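Local structure of SusD homolog (Bacteroides thetaiotaomicron, 3SGH) at residues 138-143 against 489-494; 247-252 against 302-307; 283-288 against 296-301; 424-429 against 455-460. The protein probably binds glycans at the bacterial cell surface, as a SusD-like outer-membrane lipoprotein whose relatives pass captured sugars to a partner transporter. All coordinates share one frame; numbering follows the deposited sequence. Where two conformers were deposited one is given.

The four contacts fall into two pairs on a SusD-like chain of helices and long loops with little strand. Contacts 2 and 3, centres about 9 Å apart, share the region round strand 249-251: Ala251 O probably accepts a hydrogen bond from Val285 N, and both segments of contact 3 fall between those of contact 2. Contacts 1 and 4, centres about 12 Å apart, meet where the C-terminal loop packs on helix 424-432, with Trp491 CZ3 against Ala427 O. Contact 1 spans the other three in sequence, tying the start of helix 140-162 to a loop near the C-terminus. Its centre lies about 33 Å from that of contact 2, across the molecule.

Contact 1: 138-143 against 489-494; sequences DNEQTV and LWWAMK
Glu140, in the first turn of helix 140-162, lies nearest to Trp490 in the type I turn from Leu489 to Ala492, with 6.3 Å between Glu140 CA and Trp490 CA. The two side chains run past each other in opposite directions. Glu140 OE1 accepts an almost straight bond (174°) from Trp490 N at 2.9 Å, the donor standing above the carboxylate plane. The same oxygen accepts a hydrogen bond from a water, 2.7 Å from Glu140 OE1, and that water in turn accepts a weak bond from Trp491 NE1. In Trp490, CG lies anti to the backbone N (chi1 169°), and the indole beyond it packs on the first helical turn. Gln141 CA sits squarely over the six-membered ring, a CH-pi contact with 3.9 Å from Gln141 CA to the ring centroid, while Gln141 CB reaches Trp490 CZ2 at 3.6 Å. An alanine in place of Trp490 would probably lose the ring under Gln141 CA and CB and open a gap beside that helical turn. On the loop side, Lys494 NZ bends back to the carbonyls of Leu489 and Ala492. Asn139 is the N-cap of helix 140-162, its OD1 accepting from Thr142 N. Gln141 NE2 reaches on to Glu203, Trp144 meets the Trp491 ring, and helix 424-432 packs against Leu489 and Trp491.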
# COMPACT_ATOMS: atom_id res chain seq x y z
N ASP A 138 0.66 -6.91 21.12
CA ASP A 138 1.08 -5.52 21.41
C ASP A 138 -0.09 -4.57 21.04
O ASP A 138 -0.76 -4.77 20.01
CB ASP A 138 2.26 -5.10 20.55
CG ASP A 138 3.56 -5.85 20.88
OD1 ASP A 138 3.66 -6.46 21.94
OD2 ASP A 138 4.48 -5.80 20.03
N ASN A 139 -0.31 -3.53 21.82
CA ASN A 139 -1.20 -2.49 21.33
C ASN A 139 -0.49 -1.73 20.20
O ASN A 139 0.69 -1.96 19.95
CB ASN A 139 -1.74 -1.60 22.45
CG ASN A 139 -0.69 -0.72 23.09
OD1 ASN A 139 0.39 -0.51 22.56
ND2 ASN A 139 -1.01 -0.21 24.24
N GLU A 140 -1.23 -0.91 19.48
CA GLU A 140 -0.68 -0.32 18.28
C GLU A 140 0.50 0.61 18.61
O GLU A 140 1.53 0.53 17.96
CB GLU A 140 -1.76 0.38 17.48
CG GLU A 140 -2.77 -0.62 16.87
CD GLU A 140 -4.03 0.07 16.38
OE1 GLU A 140 -3.95 0.63 15.27
OE2 GLU A 140 -5.07 0.09 17.11
N GLN A 141 0.40 1.44 19.64
CA GLN A 141 1.58 2.24 19.99
C GLN A 141 2.82 1.36 20.18
O GLN A 141 3.91 1.68 19.68
CB GLN A 141 1.34 3.13 21.22
CG GLN A 141 2.54 3.97 21.52
CD GLN A 141 2.45 4.61 22.88
OE1 GLN A 141 2.16 3.95 23.87
NE2 GLN A 141 2.71 5.91 22.93
N THR A 142 2.66 0.24 20.86
CA THR A 142 3.80 -0.59 21.23
C THR A 142 4.41 -1.22 20.02
O THR A 142 5.63 -1.22 19.87
CB THR A 142 3.37 -1.67 22.27
OG1 THR A 142 3.01 -1.00 23.50
CG2 THR A 142 4.50 -2.64 22.55
N VAL A 143 3.57 -1.76 19.13
CA VAL A 143 4.12 -2.42 17.93
C VAL A 143 4.75 -1.40 16.97
O VAL A 143 5.80 -1.66 16.44
CB VAL A 143 3.13 -3.37 17.20
CG1 VAL A 143 1.92 -2.64 16.61
CG2 VAL A 143 3.87 -4.15 16.15
N LEU A 489 -8.31 2.44 13.48
CA LEU A 489 -6.97 2.21 13.97
C LEU A 489 -6.37 3.43 14.70
O LEU A 489 -6.83 4.56 14.56
CB LEU A 489 -6.09 1.78 12.80
CG LEU A 489 -6.54 0.47 12.15
CD1 LEU A 489 -5.54 -0.00 11.10
CD2 LEU A 489 -6.76 -0.66 13.20
N TRP A 490 -5.28 3.18 15.42
CA TRP A 490 -4.73 4.13 16.38
C TRP A 490 -4.26 5.42 15.67
O TRP A 490 -4.42 6.54 16.19
CB TRP A 490 -3.56 3.43 17.08
CG TRP A 490 -2.68 4.25 17.91
CD1 TRP A 490 -2.97 4.81 19.14
CD2 TRP A 490 -1.29 4.51 17.68
NE1 TRP A 490 -1.84 5.43 19.64
CE2 TRP A 490 -0.82 5.27 18.75
CE3 TRP A 490 -0.42 4.19 16.65
CZ2 TRP A 490 0.51 5.73 18.82
CZ3 TRP A 490 0.90 4.65 16.73
CH2 TRP A 490 1.34 5.41 17.79
N TRP A 491 -3.71 5.24 14.48
CA TRP A 491 -3.16 6.32 13.68
C TRP A 491 -4.17 6.94 12.72
O TRP A 491 -3.87 7.97 12.11
CB TRP A 491 -1.96 5.83 12.86
CG TRP A 491 -2.25 4.58 12.06
CD1 TRP A 491 -2.00 3.31 12.43
CD2 TRP A 491 -2.86 4.50 10.74
NE1 TRP A 491 -2.41 2.42 11.44
CE2 TRP A 491 -2.92 3.13 10.39
CE3 TRP A 491 -3.32 5.44 9.83
CZ2 TRP A 491 -3.48 2.69 9.19
CZ3 TRP A 491 -3.85 5.01 8.61
CH2 TRP A 491 -3.95 3.65 8.31
N ALA A 492 -5.36 6.34 12.59
CA ALA A 492 -6.35 6.83 11.61
C ALA A 492 -7.08 8.03 12.16
O ALA A 492 -7.21 8.17 13.38
CB ALA A 492 -7.38 5.73 11.28
N MSE A 493 -7.59 8.88 11.28
CA MSE A 493 -8.43 10.00 11.70
C MSE A 493 -9.76 9.44 12.21
O MSE A 493 -10.33 8.54 11.62
CB MSE A 493 -8.70 10.93 10.52
CG MSE A 493 -9.54 12.10 10.91
SE MSE A 493 -9.53 13.46 9.51
CE MSE A 493 -9.73 12.41 7.92
N LYS A 494 -10.20 9.91 13.36
CA LYS A 494 -11.43 9.43 13.97
C LYS A 494 -12.60 10.23 13.45
O LYS A 494 -12.41 11.23 12.76
CB LYS A 494 -11.34 9.53 15.49
CG LYS A 494 -10.13 8.84 16.12
CD LYS A 494 -9.96 7.41 15.67
CE LYS A 494 -8.85 6.71 16.44
NZ LYS A 494 -7.48 7.19 15.99
O HOH W 1 -2.06 0.21 13.44

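Contact 2: 247-252 against 302-307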
# COMPACT_ATOMS: atom_id res chain seq x y z
N PRO A 247 -11.15 -13.80 -15.33
CA PRO A 247 -10.59 -12.55 -14.74
C PRO A 247 -11.21 -12.26 -13.39
O PRO A 247 -12.39 -12.55 -13.21
CB PRO A 247 -11.04 -11.46 -15.72
CG PRO A 247 -12.35 -11.98 -16.31
CD PRO A 247 -12.27 -13.52 -16.25
N GLU A 248 -10.45 -11.70 -12.46
CA GLU A 248 -11.00 -11.25 -11.19
C GLU A 248 -10.48 -9.90 -10.71
O GLU A 248 -10.83 -9.48 -9.62
CB GLU A 248 -10.87 -12.34 -10.12
CG GLU A 248 -11.75 -13.59 -10.43
CD GLU A 248 -11.76 -14.65 -9.35
OE1 GLU A 248 -11.22 -14.43 -8.24
OE2 GLU A 248 -12.34 -15.72 -9.65
N VAL A 249 -9.67 -9.21 -11.54
CA VAL A 249 -9.23 -7.86 -11.24
C VAL A 249 -9.16 -7.02 -12.48
O VAL A 249 -8.76 -7.49 -13.54
CB VAL A 249 -7.88 -7.86 -10.42
CG1 VAL A 249 -6.70 -8.32 -11.33
CG2 VAL A 249 -7.64 -6.50 -9.74
N ARG A 250 -9.63 -5.76 -12.35
CA ARG A 250 -9.57 -4.78 -13.42
C ARG A 250 -9.16 -3.42 -12.83
O ARG A 250 -9.04 -3.27 -11.63
CB ARG A 250 -10.91 -4.68 -14.16
CG ARG A 250 -11.27 -5.87 -15.06
CD ARG A 250 -10.41 -5.95 -16.27
NE ARG A 250 -10.64 -7.07 -17.16
CZ ARG A 250 -10.01 -8.25 -17.14
NH1 ARG A 250 -9.16 -8.56 -16.18
NH2 ARG A 250 -10.28 -9.17 -18.05
N ALA A 251 -8.94 -2.44 -13.67
CA ALA A 251 -8.65 -1.09 -13.23
C ALA A 251 -9.90 -0.53 -12.48
O ALA A 251 -11.04 -0.79 -12.84
CB ALA A 251 -8.29 -0.21 -14.43
N ASN A 252 -9.66 0.25 -11.46
CA ASN A 252 -10.70 0.85 -10.63
C ASN A 252 -11.15 2.18 -11.23
O ASN A 252 -10.34 3.00 -11.70
CB ASN A 252 -10.15 1.03 -9.20
CG ASN A 252 -11.18 1.45 -8.19
OD1 ASN A 252 -11.91 2.44 -8.37
ND2 ASN A 252 -11.19 0.77 -7.05
N SER A 302 -11.01 -1.61 -18.80
CA SER A 302 -9.56 -1.42 -18.69
C SER A 302 -8.90 -2.39 -17.71
O SER A 302 -9.35 -2.53 -16.55
CB SER A 302 -9.22 -0.01 -18.30
OG SER A 302 -9.51 0.87 -19.36
N LYS A 303 -7.81 -3.00 -18.17
CA LYS A 303 -7.01 -3.89 -17.37
C LYS A 303 -5.81 -3.15 -16.80
O LYS A 303 -5.43 -2.07 -17.27
CB LYS A 303 -6.51 -5.05 -18.21
CG LYS A 303 -7.61 -5.86 -18.88
CD LYS A 303 -7.11 -7.01 -19.74
CE LYS A 303 -6.63 -6.51 -21.12
NZ LYS A 303 -6.13 -7.56 -22.12
N LEU A 304 -5.22 -3.74 -15.76
CA LEU A 304 -3.94 -3.25 -15.25
C LEU A 304 -2.88 -3.62 -16.30
O LEU A 304 -2.79 -4.78 -16.74
CB LEU A 304 -3.63 -3.93 -13.90
CG LEU A 304 -4.73 -3.92 -12.82
CD1 LEU A 304 -4.24 -4.68 -11.60
CD2 LEU A 304 -5.11 -2.48 -12.44
N PHE A 305 -2.06 -2.63 -16.66
CA PHE A 305 -1.00 -2.83 -17.64
C PHE A 305 -0.06 -4.00 -17.25
O PHE A 305 0.37 -4.79 -18.09
CB PHE A 305 -0.20 -1.57 -17.85
CG PHE A 305 0.82 -1.72 -18.95
CD1 PHE A 305 2.11 -2.16 -18.67
CD2 PHE A 305 0.45 -1.53 -20.28
CE1 PHE A 305 3.03 -2.39 -19.70
CE2 PHE A 305 1.34 -1.73 -21.30
CZ PHE A 305 2.67 -2.16 -21.02
N ILE A 306 0.26 -4.10 -15.97
CA ILE A 306 1.23 -5.12 -15.49
C ILE A 306 0.72 -6.53 -15.77
O ILE A 306 1.52 -7.43 -15.95
CB ILE A 306 1.55 -4.94 -13.98
CG1 ILE A 306 2.82 -5.72 -13.57
CG2 ILE A 306 0.31 -5.30 -13.13
CD1 ILE A 306 3.28 -5.35 -12.11
N ALA A 307 -0.61 -6.71 -15.90
CA ALA A 307 -1.23 -7.99 -16.26
C ALA A 307 -0.99 -8.38 -17.72
O ALA A 307 -1.20 -9.57 -18.06
CB ALA A 307 -2.77 -8.00 -15.98
O HOH W 2 -6.55 -6.31 -15.04
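Arg250 and Lys303 lie side by side, pointing the same way: Arg250 bends at chi2 (-70°), which sets CD near Ser302 O, and Lys303 has CG anti to its own carbonyl carbon (chi1 -57°), which places that CG against the Arg250 guanidinium. Lys303 CG rests over one face of the flat group, toward its rim, 3.7 Å from Arg250 NE. The charged ends stay apart, with 6.0 Å between Arg250 NH2 and Lys303 NZ, so the lysine meets the guanidinium with its methylenes, not its ammonium. Arg250 NH1 turns back to Val249 O at 2.9 Å and also reaches Ser244 O, while NH2 bonds to Ala299 O; these carbonyls hold the guanidinium in place.

Strand 249-251 pairs antiparallel with strand 50-52 in a small two-stranded sheet. Arg250 takes part in backbone bonds with Thr51, whereas Ala251, facing the other edge, gives its N-H to Ser302 O. That bond measures 2.9 Å from Ala251 N to Ser302 O and is fairly straight (163°). Residues 302-304 thus line the edge of the sheet without forming a strand. A water links the chains one step on, donating to Val249 O at 2.9 Å and accepting from Leu304 N.

Past the backbone bond the contact turns apolar. Leu304 CD2 settles 3.9 Å from Ala251 CA, and Leu304 CD1 makes a looser apolar contact with Val249 CG2 at 4.3 Å. Ala251 CB touches Ser302 CB at 4.0 Å, while Ser302 OG turns to Thr272 O.

Contact 3: 283-288 against 296-301; sequences VGVRSG and TVYANY
Val285 is the bump and Tyr298 the flat floor it lands on. Val285 CG1 stands 3.5 Å from the centroid of the Tyr298 ring and only 1° off the ring normal, a CH-pi contact in which the methyl is about equally far from all six ring carbons. The opposite face of that ring carries Val297 CG1, so the ring is held between two methyls. The other branch of Val285, CG2, fills the corner between the two tyrosines, at 3.7 Å from Tyr298 CD1 and 3.8 Å from Tyr301 CB. Tyr298 CD1 in turn sits over the centre of the Tyr301 ring. One edge of Tyr301 is met in its plane by Gly284 O, 3.5 Å from Tyr301 CD2, and Val283 CG1 closes in on the same ring carbon. A water joins the two segments, accepting from Arg286 N and donating to Tyr298 OH. Tyr298 OH also bonds to Glu291, and Tyr301 OH bonds to Asp376. Both segments belong to the long irregular connection between helix 267-270 and strand 314-317. Within it, Val285 sits beside strand 249-251, bonded through its backbone to Ala251.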
# COMPACT_ATOMS: atom_id res chain seq x y z
N VAL A 283 -11.61 3.10 -19.16
CA VAL A 283 -12.81 3.00 -18.32
C VAL A 283 -12.57 1.95 -17.25
O VAL A 283 -12.37 0.73 -17.53
CB VAL A 283 -14.08 2.65 -19.14
CG1 VAL A 283 -15.28 2.56 -18.20
CG2 VAL A 283 -14.36 3.69 -20.30
N GLY A 284 -12.55 2.41 -16.00
CA GLY A 284 -12.43 1.51 -14.84
C GLY A 284 -13.75 0.91 -14.40
O GLY A 284 -14.82 1.30 -14.91
N VAL A 285 -13.66 -0.01 -13.45
CA VAL A 285 -14.80 -0.69 -12.84
C VAL A 285 -15.12 -0.09 -11.50
O VAL A 285 -14.23 0.08 -10.67
CB VAL A 285 -14.54 -2.23 -12.72
CG1 VAL A 285 -15.81 -2.94 -12.09
CG2 VAL A 285 -14.16 -2.80 -14.06
N ARG A 286 -16.40 0.23 -11.25
CA ARG A 286 -16.79 0.73 -9.95
C ARG A 286 -16.69 -0.42 -8.92
O ARG A 286 -17.36 -1.45 -9.07
CB ARG A 286 -18.21 1.30 -10.01
CG ARG A 286 -18.70 1.90 -8.70
CD ARG A 286 -18.07 3.30 -8.42
NE ARG A 286 -18.51 3.76 -7.11
CZ ARG A 286 -19.68 4.32 -6.82
NH1 ARG A 286 -20.52 4.64 -7.76
NH2 ARG A 286 -19.98 4.60 -5.55
N SER A 287 -15.91 -0.19 -7.87
CA SER A 287 -15.75 -1.16 -6.80
C SER A 287 -16.98 -1.00 -5.93
O SER A 287 -17.41 0.14 -5.66
CB SER A 287 -14.48 -0.86 -6.00
OG SER A 287 -14.30 -1.83 -5.00
N GLY A 288 -17.63 -2.10 -5.58
CA GLY A 288 -18.85 -1.99 -4.82
C GLY A 288 -19.99 -1.49 -5.73
O GLY A 288 -20.73 -0.57 -5.37
N THR A 296 -17.41 -11.86 -16.03
CA THR A 296 -17.59 -11.79 -17.48
C THR A 296 -18.13 -10.43 -17.93
O THR A 296 -17.79 -9.96 -19.02
CB THR A 296 -18.51 -12.90 -17.98
OG1 THR A 296 -19.81 -12.73 -17.38
CG2 THR A 296 -17.92 -14.27 -17.61
N VAL A 297 -18.91 -9.79 -17.07
CA VAL A 297 -19.49 -8.46 -17.35
C VAL A 297 -18.39 -7.40 -17.55
O VAL A 297 -18.51 -6.56 -18.44
CB VAL A 297 -20.48 -8.06 -16.20
CG1 VAL A 297 -20.86 -6.61 -16.25
CG2 VAL A 297 -21.73 -9.00 -16.28
N TYR A 298 -17.33 -7.51 -16.75
CA TYR A 298 -16.26 -6.53 -16.72
C TYR A 298 -15.00 -6.98 -17.47
O TYR A 298 -13.96 -6.32 -17.43
CB TYR A 298 -15.97 -6.15 -15.27
CG TYR A 298 -17.10 -5.31 -14.66
CD1 TYR A 298 -17.45 -4.06 -15.22
CD2 TYR A 298 -17.79 -5.74 -13.55
CE1 TYR A 298 -18.48 -3.28 -14.66
CE2 TYR A 298 -18.83 -4.95 -12.97
CZ TYR A 298 -19.15 -3.72 -13.54
OH TYR A 298 -20.15 -2.93 -12.94
N ALA A 299 -15.10 -8.07 -18.21
CA ALA A 299 -13.93 -8.66 -18.85
C ALA A 299 -13.21 -7.68 -19.78
O ALA A 299 -11.99 -7.72 -19.88
CB ALA A 299 -14.32 -9.99 -19.60
N ASN A 300 -13.96 -6.83 -20.48
CA ASN A 300 -13.38 -5.92 -21.47
C ASN A 300 -13.26 -4.45 -21.05
O ASN A 300 -13.01 -3.59 -21.89
CB ASN A 300 -14.17 -6.05 -22.78
CG ASN A 300 -14.24 -7.47 -23.27
OD1 ASN A 300 -13.24 -8.16 -23.26
ND2 ASN A 300 -15.42 -7.91 -23.66
N TYR A 301 -13.41 -4.18 -19.75
CA TYR A 301 -13.06 -2.91 -19.21
C TYR A 301 -11.52 -2.79 -19.12
O TYR A 301 -10.82 -3.78 -19.34
CB TYR A 301 -13.74 -2.70 -17.84
CG TYR A 301 -15.23 -2.36 -17.90
CD1 TYR A 301 -16.14 -3.19 -18.59
CD2 TYR A 301 -15.76 -1.26 -17.18
CE1 TYR A 301 -17.50 -2.92 -18.64
CE2 TYR A 301 -17.13 -1.00 -17.20
CZ TYR A 301 -17.99 -1.83 -17.94
OH TYR A 301 -19.32 -1.59 -17.98
O HOH W 3 -18.62 -0.45 -12.85

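Contact 4: 424-429 against 455-460; sequences NGWADF and RRLRFT
Trp426 reaches out from helix 424-432 to the 455-457 backbone. CB leaves the helix, and CG lies anti to the backbone N (chi1 -172°); the ring beyond it extends to the loop. NE1 is taken by Gln454, just before the loop segment. On the six-membered ring, CZ2 packs on the chain itself, 3.9 Å from Arg455 C and 4.0 Å from Arg456 N. At the tip, Trp426 CH2 meets Leu457 CD1 at 3.7 Å, the methyl coming in at the ring edge; Leu457 was modelled in two conformers, so this touch is less certain. An alanine in place of Trp426 would probably leave Gln454 without its indole mate and open a gap between the helix and the loop backbone. The contact joins helix 424-432 to the irregular run before helix 461-466, and Leu119 of helix 100-120 touches both Trp426 and Leu457.

One turn on, Phe429 and Arg455 cross at about a right angle. Phe429 CE2 lies in the plane of the guanidinium, at its edge, 3.8 Å from Arg455 NH1. A water bridges them, donating to Phe429 O at 2.8 Å and accepting from Arg455 NH1 at 3.0 Å. Arg455 NE forms a salt bridge with Asp488, and NH1 also bonds to Arg452 O. Trp426 and Leu457 thus supply the apolar part, Phe429 sets its ring against the guanidinium edge, and the buried charge of Arg455 is likely to be balanced by Asp488.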
# COMPACT_ATOMS: atom_id res chain seq x y z
N ASN A 424 -1.40 2.22 -0.07
CA ASN A 424 -1.13 3.67 0.04
C ASN A 424 -2.40 4.52 0.07
O ASN A 424 -2.58 5.40 0.96
CB ASN A 424 -0.24 4.17 -1.09
CG ASN A 424 0.03 5.63 -0.97
OD1 ASN A 424 0.64 6.07 0.01
ND2 ASN A 424 -0.47 6.43 -1.92
N GLY A 425 -3.27 4.27 -0.90
CA GLY A 425 -4.51 5.05 -0.98
C GLY A 425 -5.38 4.93 0.26
O GLY A 425 -5.84 5.93 0.81
N TRP A 426 -5.62 3.68 0.70
CA TRP A 426 -6.52 3.43 1.81
C TRP A 426 -5.93 4.00 3.10
O TRP A 426 -6.66 4.54 3.93
CB TRP A 426 -6.76 1.95 1.94
CG TRP A 426 -7.81 1.62 2.94
CD1 TRP A 426 -8.86 2.40 3.31
CD2 TRP A 426 -7.95 0.39 3.61
NE1 TRP A 426 -9.62 1.75 4.21
CE2 TRP A 426 -9.08 0.50 4.43
CE3 TRP A 426 -7.21 -0.79 3.64
CZ2 TRP A 426 -9.50 -0.52 5.29
CZ3 TRP A 426 -7.64 -1.83 4.46
CH2 TRP A 426 -8.80 -1.68 5.26
N ALA A 427 -4.62 3.85 3.25
CA ALA A 427 -3.95 4.36 4.44
C ALA A 427 -3.99 5.88 4.50
O ALA A 427 -4.40 6.46 5.53
CB ALA A 427 -2.52 3.86 4.52
N ASP A 428 -3.62 6.55 3.42
CA ASP A 428 -3.66 8.04 3.37
C ASP A 428 -5.09 8.55 3.51
O ASP A 428 -5.35 9.56 4.20
CB ASP A 428 -2.97 8.62 2.10
CG ASP A 428 -1.43 8.57 2.17
OD1 ASP A 428 -0.86 8.16 3.23
OD2 ASP A 428 -0.77 8.98 1.18
N PHE A 429 -6.06 7.87 2.92
CA PHE A 429 -7.44 8.30 3.07
C PHE A 429 -7.89 8.18 4.57
O PHE A 429 -8.53 9.08 5.12
CB PHE A 429 -8.38 7.55 2.14
CG PHE A 429 -9.85 7.88 2.41
CD1 PHE A 429 -10.39 9.08 1.99
CD2 PHE A 429 -10.63 7.01 3.16
CE1 PHE A 429 -11.69 9.40 2.28
CE2 PHE A 429 -11.96 7.32 3.46
CZ PHE A 429 -12.49 8.53 3.01
N ARG A 455 -12.76 0.56 7.88
CA ARG A 455 -11.73 1.27 8.62
C ARG A 455 -10.53 0.36 9.00
O ARG A 455 -9.43 0.85 9.25
CB ARG A 455 -12.33 1.95 9.82
CG ARG A 455 -13.48 2.88 9.49
CD ARG A 455 -13.15 4.00 8.48
NE ARG A 455 -12.11 4.91 8.98
CZ ARG A 455 -11.59 5.95 8.31
NH1 ARG A 455 -11.96 6.21 7.07
NH2 ARG A 455 -10.68 6.74 8.88
N ARG A 456 -10.78 -0.95 9.02
CA ARG A 456 -9.78 -1.97 9.36
C ARG A 456 -10.28 -3.37 9.00
O ARG A 456 -11.48 -3.58 8.79
CB ARG A 456 -9.46 -1.95 10.86
CG ARG A 456 -10.56 -2.44 11.78
CD ARG A 456 -10.24 -2.25 13.23
NE ARG A 456 -9.43 -3.37 13.73
CZ ARG A 456 -9.93 -4.51 14.18
NH1 ARG A 456 -11.25 -4.74 14.17
NH2 ARG A 456 -9.11 -5.47 14.63
N LEU A 457 -9.36 -4.33 8.96
CA LEU A 457 -9.73 -5.74 8.97
C LEU A 457 -9.84 -6.19 10.44
O LEU A 457 -9.24 -5.58 11.32
CB LEU A 457 -8.68 -6.56 8.22
CG LEU A 457 -8.88 -6.65 6.70
CD1 LEU A 457 -9.05 -5.29 6.03
CD2 LEU A 457 -7.70 -7.42 6.08
N ARG A 458 -10.58 -7.27 10.67
CA ARG A 458 -10.81 -7.80 11.99
C ARG A 458 -9.76 -8.86 12.32
O ARG A 458 -9.08 -9.38 11.42
CB ARG A 458 -12.21 -8.41 12.08
CG ARG A 458 -13.33 -7.38 12.01
CD ARG A 458 -14.72 -8.02 12.05
NE ARG A 458 -14.98 -8.71 10.77
CZ ARG A 458 -14.88 -10.02 10.57
NH1 ARG A 458 -14.55 -10.84 11.56
NH2 ARG A 458 -15.09 -10.52 9.36
N PHE A 459 -9.67 -9.16 13.62
CA PHE A 459 -8.87 -10.26 14.14
C PHE A 459 -9.42 -11.59 13.54
O PHE A 459 -10.61 -11.70 13.19
CB PHE A 459 -8.92 -10.27 15.67
CG PHE A 459 -8.38 -8.99 16.33
CD1 PHE A 459 -7.28 -8.34 15.82
CD2 PHE A 459 -8.96 -8.52 17.48
CE1 PHE A 459 -6.75 -7.22 16.46
CE2 PHE A 459 -8.46 -7.41 18.14
CZ PHE A 459 -7.37 -6.76 17.64
N THR A 460 -8.55 -12.59 13.40
CA THR A 460 -8.92 -13.81 12.70
C THR A 460 -9.59 -14.88 13.55
O THR A 460 -9.40 -14.95 14.78
CB THR A 460 -7.68 -14.47 12.09
OG1 THR A 460 -6.85 -14.94 13.16
CG2 THR A 460 -6.92 -13.46 11.16
O HOH W 4 -10.86 8.96 6.69